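Long-range contact in carbohydrate kinase (Agrobacterium tumefaciens, PDB 2NWH), which probably transfers phosphate from a nucleotide to a sugar or related small molecule as a ribokinase-fold kinase of the pfkB family: residues F43-E55 and D255-E267. Numbering follows the deposited sequence. Where two conformers were deposited one is given.
Sequences FNAARNLSRLGFE and DAMASGYLAAIAE
The ring of Phe54 meets Ala263, Ala266 and Glu267 obliquely: CE2 reaches the methyl CB of Ala263 at 3.4 Å, CE1 that of Ala266, and CZ the CG of Glu267. A water lies off toward the rim over one face, and Leu49 O stands in plane at the edge. Alanines suit these places because a lone methyl lets the aromatic ring come close to the helix backbone. Gly53, at positive phi, is the C-prime residue of a Schellman motif ending helix 41-51, and this turn brings Phe54 to the contact.

At the other end the amide plane of Asn48 and the carboxylate plane of Asp255 are turned 28° from each other. Asn48 ND2 donates to Asp255 OD2 (3.1 Å), on its anti side and somewhat out of the carboxylate plane, and more weakly to the backbone Asp255 O (3.3 Å), so one nitrogen grips both side chain and backbone. With CG set between its backbone N and carbonyl carbon (chi1 49°), Asp255 also presents OD1 to a water held by Asn44 ND2. Asn48 OD1 takes a weak bond from Arg51 NH1, which may help hold the amide's rotation.

Between these ends Ser259, being small, lets Asn48 CB and Ala45 come close to the second helix, its OG 3.8 Å from Ala45 CB. Leu49 crosses Leu262 at about a right angle, CD1 to CD2 at 4.0 Å, while Leu52 CD1 rests 3.8 Å from Ala263 CB. One water bridges Leu52 O and Glu267 OE2, and a second does so with a weak bond to the carboxylate; Glu267 OE1 pairs with Lys269.

The axes of segments 43-51 and 255-266 approach to 8.7 Å at a crossing angle of -43°. Helix 66-77 and strand 55-63 of the large sheet also pack on helix 41-51, and helix 271-286 flanks helix 255-266, making this a buried helix-helix seam of the ribokinase-like fold.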
# COMPACT_ATOMS: atom_id res chain seq x y z
N PHE A 43 5.37 -2.01 -2.37
CA PHE A 43 6.27 -3.02 -1.82
C PHE A 43 5.82 -3.53 -0.44
O PHE A 43 5.84 -4.76 -0.17
CB PHE A 43 7.66 -2.41 -1.65
CG PHE A 43 8.71 -3.39 -1.23
CD1 PHE A 43 9.28 -4.25 -2.16
CD2 PHE A 43 9.18 -3.41 0.08
CE1 PHE A 43 10.27 -5.15 -1.77
CE2 PHE A 43 10.18 -4.31 0.46
CZ PHE A 43 10.72 -5.16 -0.46
N ASN A 44 5.39 -2.61 0.40
CA ASN A 44 4.96 -2.98 1.77
C ASN A 44 3.69 -3.86 1.68
O ASN A 44 3.56 -4.89 2.37
CB ASN A 44 4.74 -1.72 2.61
CG ASN A 44 6.05 -1.06 3.04
OD1 ASN A 44 7.09 -1.66 2.95
ND2 ASN A 44 5.99 0.19 3.45
N ALA A 45 2.77 -3.48 0.78
CA ALA A 45 1.56 -4.30 0.60
C ALA A 45 1.93 -5.68 0.05
O ALA A 45 1.34 -6.70 0.44
CB ALA A 45 0.54 -3.56 -0.30
N ALA A 46 2.93 -5.74 -0.85
CA ALA A 46 3.35 -7.02 -1.45
C ALA A 46 3.85 -7.94 -0.36
O ALA A 46 3.46 -9.10 -0.33
CB ALA A 46 4.48 -6.83 -2.49
N ARG A 47 4.75 -7.43 0.49
CA ARG A 47 5.24 -8.21 1.63
C ARG A 47 4.08 -8.66 2.47
O ARG A 47 4.06 -9.83 2.89
CB ARG A 47 6.22 -7.38 2.46
CG ARG A 47 7.57 -7.17 1.72
CD ARG A 47 8.63 -6.71 2.69
NE ARG A 47 8.37 -5.37 3.26
CZ ARG A 47 9.24 -4.67 3.98
NH1 ARG A 47 10.41 -5.24 4.30
NH2 ARG A 47 8.92 -3.46 4.45
N ASN A 48 3.14 -7.77 2.74
CA ASN A 48 2.02 -8.14 3.62
C ASN A 48 1.19 -9.26 3.04
O ASN A 48 0.81 -10.19 3.75
CB ASN A 48 1.11 -6.95 3.95
CG ASN A 48 1.82 -5.88 4.78
OD1 ASN A 48 2.88 -6.14 5.34
ND2 ASN A 48 1.24 -4.69 4.86
N LEU A 49 0.88 -9.16 1.74
CA LEU A 49 0.11 -10.20 1.08
C LEU A 49 0.82 -11.53 1.10
O LEU A 49 0.19 -12.58 1.28
CB LEU A 49 -0.23 -9.78 -0.38
CG LEU A 49 -1.27 -8.65 -0.37
CD1 LEU A 49 -1.21 -7.82 -1.71
CD2 LEU A 49 -2.68 -9.20 -0.05
N SER A 50 2.13 -11.51 0.90
CA SER A 50 2.93 -12.76 1.03
C SER A 50 2.87 -13.38 2.44
O SER A 50 2.67 -14.61 2.63
CB SER A 50 4.37 -12.49 0.56
OG SER A 50 5.12 -13.69 0.56
N ARG A 51 2.97 -12.51 3.44
CA ARG A 51 2.83 -12.92 4.86
C ARG A 51 1.49 -13.54 5.18
O ARG A 51 1.39 -14.36 6.10
CB ARG A 51 3.00 -11.69 5.75
CG ARG A 51 4.49 -11.30 5.89
CD ARG A 51 4.64 -9.90 6.47
NE ARG A 51 6.06 -9.52 6.42
CZ ARG A 51 6.48 -8.29 6.20
NH1 ARG A 51 5.60 -7.32 6.04
NH2 ARG A 51 7.80 -8.04 6.17
N LEU A 52 0.47 -13.13 4.42
CA LEU A 52 -0.88 -13.67 4.54
C LEU A 52 -1.14 -14.87 3.63
O LEU A 52 -2.26 -15.36 3.54
CB LEU A 52 -1.90 -12.57 4.28
CG LEU A 52 -1.84 -11.38 5.24
CD1 LEU A 52 -2.89 -10.43 4.78
CD2 LEU A 52 -2.07 -11.84 6.73
N GLY A 53 -0.09 -15.38 2.98
CA GLY A 53 -0.20 -16.69 2.31
C GLY A 53 -0.27 -16.67 0.79
O GLY A 53 -0.28 -17.72 0.15
N PHE A 54 -0.31 -15.48 0.19
CA PHE A 54 -0.42 -15.41 -1.27
C PHE A 54 0.91 -15.57 -1.95
O PHE A 54 1.93 -15.31 -1.35
CB PHE A 54 -1.07 -14.08 -1.70
CG PHE A 54 -2.52 -13.98 -1.28
CD1 PHE A 54 -3.52 -14.45 -2.11
CD2 PHE A 54 -2.85 -13.49 -0.03
CE1 PHE A 54 -4.87 -14.38 -1.73
CE2 PHE A 54 -4.20 -13.45 0.38
CZ PHE A 54 -5.21 -13.90 -0.50
N GLU A 55 0.89 -15.97 -3.22
CA GLU A 55 2.11 -16.06 -4.02
C GLU A 55 2.25 -14.68 -4.68
O GLU A 55 1.49 -14.34 -5.57
CB GLU A 55 2.03 -17.21 -5.04
CG GLU A 55 3.33 -17.28 -5.93
CD GLU A 55 3.41 -18.52 -6.80
OE1 GLU A 55 2.61 -19.44 -6.59
OE2 GLU A 55 4.28 -18.55 -7.71
N ASP A 255 -0.73 0.19 4.27
CA ASP A 255 -0.37 -1.10 3.70
C ASP A 255 -1.10 -2.27 4.33
O ASP A 255 -1.44 -3.25 3.65
CB ASP A 255 1.18 -1.35 3.72
CG ASP A 255 1.85 -1.07 5.12
OD1 ASP A 255 1.81 0.09 5.58
OD2 ASP A 255 2.48 -1.98 5.72
N ALA A 256 -1.29 -2.20 5.65
CA ALA A 256 -1.77 -3.32 6.39
C ALA A 256 -3.28 -3.47 6.17
O ALA A 256 -3.76 -4.55 5.92
CB ALA A 256 -1.39 -3.18 7.90
N MET A 257 -4.03 -2.38 6.30
CA MET A 257 -5.46 -2.39 6.02
C MET A 257 -5.72 -2.97 4.61
O MET A 257 -6.51 -3.92 4.40
CB MET A 257 -5.96 -0.93 6.13
CG MET A 257 -7.32 -0.61 5.52
SD MET A 257 -8.68 -1.24 6.52
CE MET A 257 -9.31 -2.48 5.41
N ALA A 258 -5.01 -2.39 3.63
CA ALA A 258 -5.16 -2.80 2.22
C ALA A 258 -4.91 -4.29 2.10
O ALA A 258 -5.74 -5.03 1.54
CB ALA A 258 -4.19 -2.00 1.30
N SER A 259 -3.78 -4.73 2.66
CA SER A 259 -3.40 -6.12 2.53
C SER A 259 -4.43 -7.04 3.15
O SER A 259 -4.73 -8.06 2.56
CB SER A 259 -2.06 -6.34 3.19
OG SER A 259 -1.18 -5.39 2.58
N GLY A 260 -4.94 -6.69 4.34
CA GLY A 260 -5.89 -7.56 5.03
C GLY A 260 -7.23 -7.58 4.32
O GLY A 260 -7.84 -8.63 4.16
N TYR A 261 -7.64 -6.41 3.84
CA TYR A 261 -8.90 -6.31 3.08
C TYR A 261 -8.82 -7.06 1.76
O TYR A 261 -9.68 -7.88 1.44
CB TYR A 261 -9.25 -4.84 2.86
CG TYR A 261 -10.61 -4.63 2.25
CD1 TYR A 261 -11.72 -4.43 3.07
CD2 TYR A 261 -10.79 -4.66 0.85
CE1 TYR A 261 -12.99 -4.24 2.53
CE2 TYR A 261 -12.07 -4.47 0.29
CZ TYR A 261 -13.16 -4.27 1.14
OH TYR A 261 -14.43 -4.06 0.64
N LEU A 262 -7.76 -6.80 0.98
CA LEU A 262 -7.59 -7.43 -0.31
C LEU A 262 -7.42 -8.92 -0.13
O LEU A 262 -7.98 -9.68 -0.89
CB LEU A 262 -6.39 -6.79 -1.03
CG LEU A 262 -6.08 -7.26 -2.43
CD1 LEU A 262 -7.29 -6.91 -3.27
CD2 LEU A 262 -4.85 -6.53 -2.91
N ALA A 263 -6.69 -9.35 0.91
CA ALA A 263 -6.58 -10.79 1.18
C ALA A 263 -7.94 -11.40 1.40
O ALA A 263 -8.21 -12.50 0.89
CB ALA A 263 -5.69 -11.09 2.35
N ALA A 264 -8.80 -10.73 2.16
CA ALA A 264 -10.17 -11.22 2.38
C ALA A 264 -11.01 -11.32 1.10
O ALA A 264 -11.68 -12.32 0.88
CB ALA A 264 -10.88 -10.44 3.44
N ILE A 265 -10.98 -10.28 0.27
CA ILE A 265 -11.73 -10.27 -1.01
C ILE A 265 -11.23 -11.38 -1.95
O ILE A 265 -12.02 -12.06 -2.60
CB ILE A 265 -11.68 -8.88 -1.72
CG1 ILE A 265 -12.36 -7.77 -0.87
CG2 ILE A 265 -12.29 -8.95 -3.16
CD1 ILE A 265 -13.88 -7.98 -0.54
N ALA A 266 -9.92 -11.55 -2.01
CA ALA A 266 -9.29 -12.50 -2.92
C ALA A 266 -9.64 -13.93 -2.51
O ALA A 266 -9.74 -14.82 -3.35
CB ALA A 266 -7.80 -12.29 -2.94
N GLU A 267 -9.85 -14.12 -1.22
CA GLU A 267 -10.36 -15.39 -0.69
C GLU A 267 -11.89 -15.48 -0.82
O GLU A 267 -12.49 -16.48 -0.43
CB GLU A 267 -9.91 -15.56 0.77
CG GLU A 267 -8.39 -15.57 0.88
CD GLU A 267 -7.86 -15.79 2.27
OE1 GLU A 267 -8.61 -15.56 3.26
OE2 GLU A 267 -6.68 -16.21 2.36
O HOH W 1 3.27 1.55 3.57
O HOH W 2 -4.94 -14.89 4.28
O HOH W 3 -3.46 -17.12 2.03